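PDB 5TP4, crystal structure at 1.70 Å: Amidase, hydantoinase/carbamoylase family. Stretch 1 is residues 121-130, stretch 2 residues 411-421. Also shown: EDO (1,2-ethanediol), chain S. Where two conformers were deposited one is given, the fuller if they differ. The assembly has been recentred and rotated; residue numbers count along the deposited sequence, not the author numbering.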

# COMPACT_ATOMS: atom_id res chain seq x y z
N ALA B 121 47.56 -15.65 -28.03
CA ALA B 121 48.60 -14.70 -28.40
C ALA B 121 49.98 -15.07 -27.88
O ALA B 121 50.95 -14.38 -28.20
CB ALA B 121 48.24 -13.30 -27.88
N GLY B 122 50.08 -16.12 -27.07
CA GLY B 122 51.36 -16.46 -26.47
C GLY B 122 51.88 -15.46 -25.46
O GLY B 122 53.10 -15.31 -25.33
N ILE B 123 51.00 -14.79 -24.72
CA ILE B 123 51.40 -13.70 -23.83
C ILE B 123 51.55 -14.25 -22.43
O ILE B 123 50.65 -14.93 -21.91
CB ILE B 123 50.39 -12.54 -23.86
CG1 ILE B 123 50.51 -11.77 -25.17
CG2 ILE B 123 50.59 -11.62 -22.65
CD1 ILE B 123 49.36 -10.82 -25.40
N VAL B 124 52.69 -13.96 -21.81
CA VAL B 124 52.93 -14.24 -20.40
C VAL B 124 52.91 -12.92 -19.66
O VAL B 124 53.59 -11.97 -20.07
CB VAL B 124 54.27 -14.97 -20.21
CG1 VAL B 124 54.52 -15.20 -18.74
CG2 VAL B 124 54.25 -16.28 -20.97
N THR B 125 52.11 -12.83 -18.61
CA THR B 125 52.05 -11.59 -17.87
C THR B 125 53.15 -11.58 -16.83
O THR B 125 53.82 -12.58 -16.56
CB THR B 125 50.67 -11.39 -17.22
OG1 THR B 125 50.39 -12.48 -16.33
CG2 THR B 125 49.53 -11.36 -18.28
N ASP B 126 53.40 -10.39 -16.27
CA ASP B 126 54.35 -10.28 -15.17
C ASP B 126 53.68 -10.72 -13.87
O ASP B 126 54.06 -11.74 -13.27
CB ASP B 126 54.86 -8.84 -15.08
CG ASP B 126 55.90 -8.67 -14.01
OD1 ASP B 126 56.82 -9.52 -13.94
OD2 ASP B 126 55.82 -7.68 -13.25
N LYS B 127 52.68 -9.97 -13.42
CA LYS B 127 51.89 -10.41 -12.29
C LYS B 127 50.97 -11.54 -12.73
O LYS B 127 50.49 -11.55 -13.87
CB LYS B 127 51.05 -9.28 -11.73
CG LYS B 127 51.86 -8.07 -11.36
CD LYS B 127 51.03 -7.17 -10.50
CE LYS B 127 51.94 -6.41 -9.54
NZ LYS B 127 52.60 -5.29 -10.23
N PRO B 128 50.70 -12.50 -11.86
CA PRO B 128 49.73 -13.55 -12.20
C PRO B 128 48.32 -12.99 -12.34
O PRO B 128 47.98 -11.93 -11.82
CB PRO B 128 49.82 -14.51 -11.01
CG PRO B 128 50.30 -13.62 -9.86
CD PRO B 128 51.27 -12.66 -10.50
N LEU B 129 47.49 -13.72 -13.09
CA LEU B 129 46.07 -13.44 -13.22
C LEU B 129 45.28 -14.51 -12.49
O LEU B 129 45.67 -15.69 -12.47
CB LEU B 129 45.61 -13.43 -14.70
CG LEU B 129 46.30 -12.46 -15.66
CD1 LEU B 129 45.50 -12.37 -17.00
CD2 LEU B 129 46.37 -11.11 -15.03
N GLU B 130 44.15 -14.11 -11.90
CA GLU B 130 43.21 -15.08 -11.36
C GLU B 130 41.82 -14.65 -11.77
O GLU B 130 41.54 -13.45 -11.86
CB GLU B 130 43.32 -15.20 -9.84
CG GLU B 130 44.61 -15.95 -9.42
CD GLU B 130 44.74 -16.14 -7.92
OE1 GLU B 130 43.71 -16.03 -7.22
OE2 GLU B 130 45.85 -16.42 -7.43
N ALA B 411 42.86 -3.25 -19.92
CA ALA B 411 43.12 -2.68 -18.60
C ALA B 411 43.85 -3.69 -17.71
O ALA B 411 44.80 -3.32 -17.00
CB ALA B 411 41.82 -2.24 -17.93
N VAL B 412 43.43 -4.96 -17.75
CA VAL B 412 44.10 -5.98 -16.93
C VAL B 412 45.55 -6.15 -17.37
O VAL B 412 46.45 -6.26 -16.53
CB VAL B 412 43.33 -7.31 -16.98
CG1 VAL B 412 44.21 -8.52 -16.51
CG2 VAL B 412 42.00 -7.19 -16.17
N LEU B 413 45.81 -6.17 -18.70
CA LEU B 413 47.19 -6.32 -19.17
C LEU B 413 48.05 -5.13 -18.77
O LEU B 413 49.23 -5.29 -18.43
CB LEU B 413 47.23 -6.48 -20.69
CG LEU B 413 46.84 -7.85 -21.19
CD1 LEU B 413 47.17 -7.98 -22.67
CD2 LEU B 413 47.54 -8.95 -20.40
N ALA B 414 47.49 -3.92 -18.84
CA ALA B 414 48.26 -2.76 -18.39
C ALA B 414 48.63 -2.91 -16.92
O ALA B 414 49.77 -2.65 -16.53
CB ALA B 414 47.47 -1.47 -18.64
N ARG B 415 47.69 -3.40 -16.11
CA ARG B 415 47.95 -3.54 -14.68
C ARG B 415 48.94 -4.66 -14.40
O ARG B 415 49.87 -4.49 -13.60
CB ARG B 415 46.62 -3.78 -13.95
CG ARG B 415 46.78 -3.81 -12.43
CD ARG B 415 47.15 -2.43 -11.86
NE ARG B 415 47.13 -2.46 -10.41
CZ ARG B 415 47.09 -1.40 -9.60
NH1 ARG B 415 47.08 -0.16 -10.09
NH2 ARG B 415 47.04 -1.61 -8.29
N ALA B 416 48.77 -5.79 -15.07
CA ALA B 416 49.59 -6.96 -14.80
C ALA B 416 50.94 -6.92 -15.48
O ALA B 416 51.86 -7.60 -15.02
CB ALA B 416 48.85 -8.23 -15.26
N GLY B 417 51.08 -6.15 -16.55
CA GLY B 417 52.32 -6.14 -17.29
C GLY B 417 52.47 -7.34 -18.20
O GLY B 417 51.85 -8.39 -18.02
N VAL B 418 53.30 -7.18 -19.22
CA VAL B 418 53.56 -8.23 -20.18
C VAL B 418 55.03 -8.59 -20.05
O VAL B 418 55.90 -7.73 -20.20
CB VAL B 418 53.21 -7.80 -21.61
CG1 VAL B 418 53.60 -8.89 -22.61
CG2 VAL B 418 51.75 -7.51 -21.71
N ALA B 419 55.31 -9.86 -19.75
CA ALA B 419 56.67 -10.32 -19.59
C ALA B 419 57.26 -10.76 -20.92
O ALA B 419 58.38 -10.36 -21.27
CB ALA B 419 56.73 -11.48 -18.59
N THR B 420 56.51 -11.56 -21.68
CA THR B 420 56.94 -12.05 -22.99
C THR B 420 55.72 -12.22 -23.89
O THR B 420 54.58 -12.27 -23.42
CB THR B 420 57.70 -13.38 -22.90
OG1 THR B 420 56.91 -14.33 -22.17
CG2 THR B 420 59.07 -13.22 -22.24
N ARG B 421 55.98 -12.32 -25.19
CA ARG B 421 54.91 -12.52 -26.17
C ARG B 421 55.39 -13.28 -27.41
O ARG B 421 56.46 -13.88 -27.42
CB ARG B 421 54.30 -11.18 -26.58
C1 EDO S . 44.06 -14.04 -3.14
O1 EDO S . 45.47 -14.31 -3.16
C2 EDO S . 43.47 -14.43 -4.48
O2 EDO S . 43.62 -15.85 -4.64
O HOH W 1 55.62 -15.63 -24.26
O HOH W 2 50.34 -3.66 -11.09

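Stretch 2 meets stretch 1 first as a helix, then as an antiparallel strand. Within helix 411-416, V412 directs its CA-to-CB bond toward stretch 1, and its CG1 lies 3.7 Å from L129 CD2, an apolar contact. L413 starts sideways, but its end comes nearer, placing CD2 3.8 Å from T125 CG2. R415 contributes its carbonyl: a water donates to R415 O (2.7 Å from the water oxygen) and accepts from K127 NZ (2.9 Å), bridging backbone and ammonium group.

One turn on from V412, A416 CB also lies 3.8 Å from L129 CD2. The helix end supplies free acceptors. A416 O receives K127 N at 3.0 Å with an N-H...O angle of 169°; D126 N also reaches A416 O, at 3.4 Å and 125°, a weak bond. The better partner of D126 N is G417 O, at 3.1 Å and 156°. G417 leaves the helix with positive phi (79°), and an ideal CB there would fall 3.3 Å from D126 CB, so the absent side chain permits the close approach. G417 O further contacts T125 CA at 3.2 Å, a CA-H...O contact.

V418 opposes T125 as a non-hydrogen-bonded antiparallel pair, their CA atoms 4.3 Å apart; V418 CG1 packs against I123 CG2 at 4.1 Å. The register then slips by one residue, a beta bulge. Its signature is V124 O accepting from two successive amides: A419 N at 2.7 Å, and T420 N at 3.4 Å, the latter weak. V124 N returns a bond to T420 O at 3.0 Å and 166°, completing the V124-T420 pair. Their side chains share a face of the sheet, with V124 CB 3.3 Å from T420 OG1. A water links T420 OG1 to G122 O, 2.8 Å from each. R421 CA approaches G122 O at 3.4 Å in a CA-H...O contact.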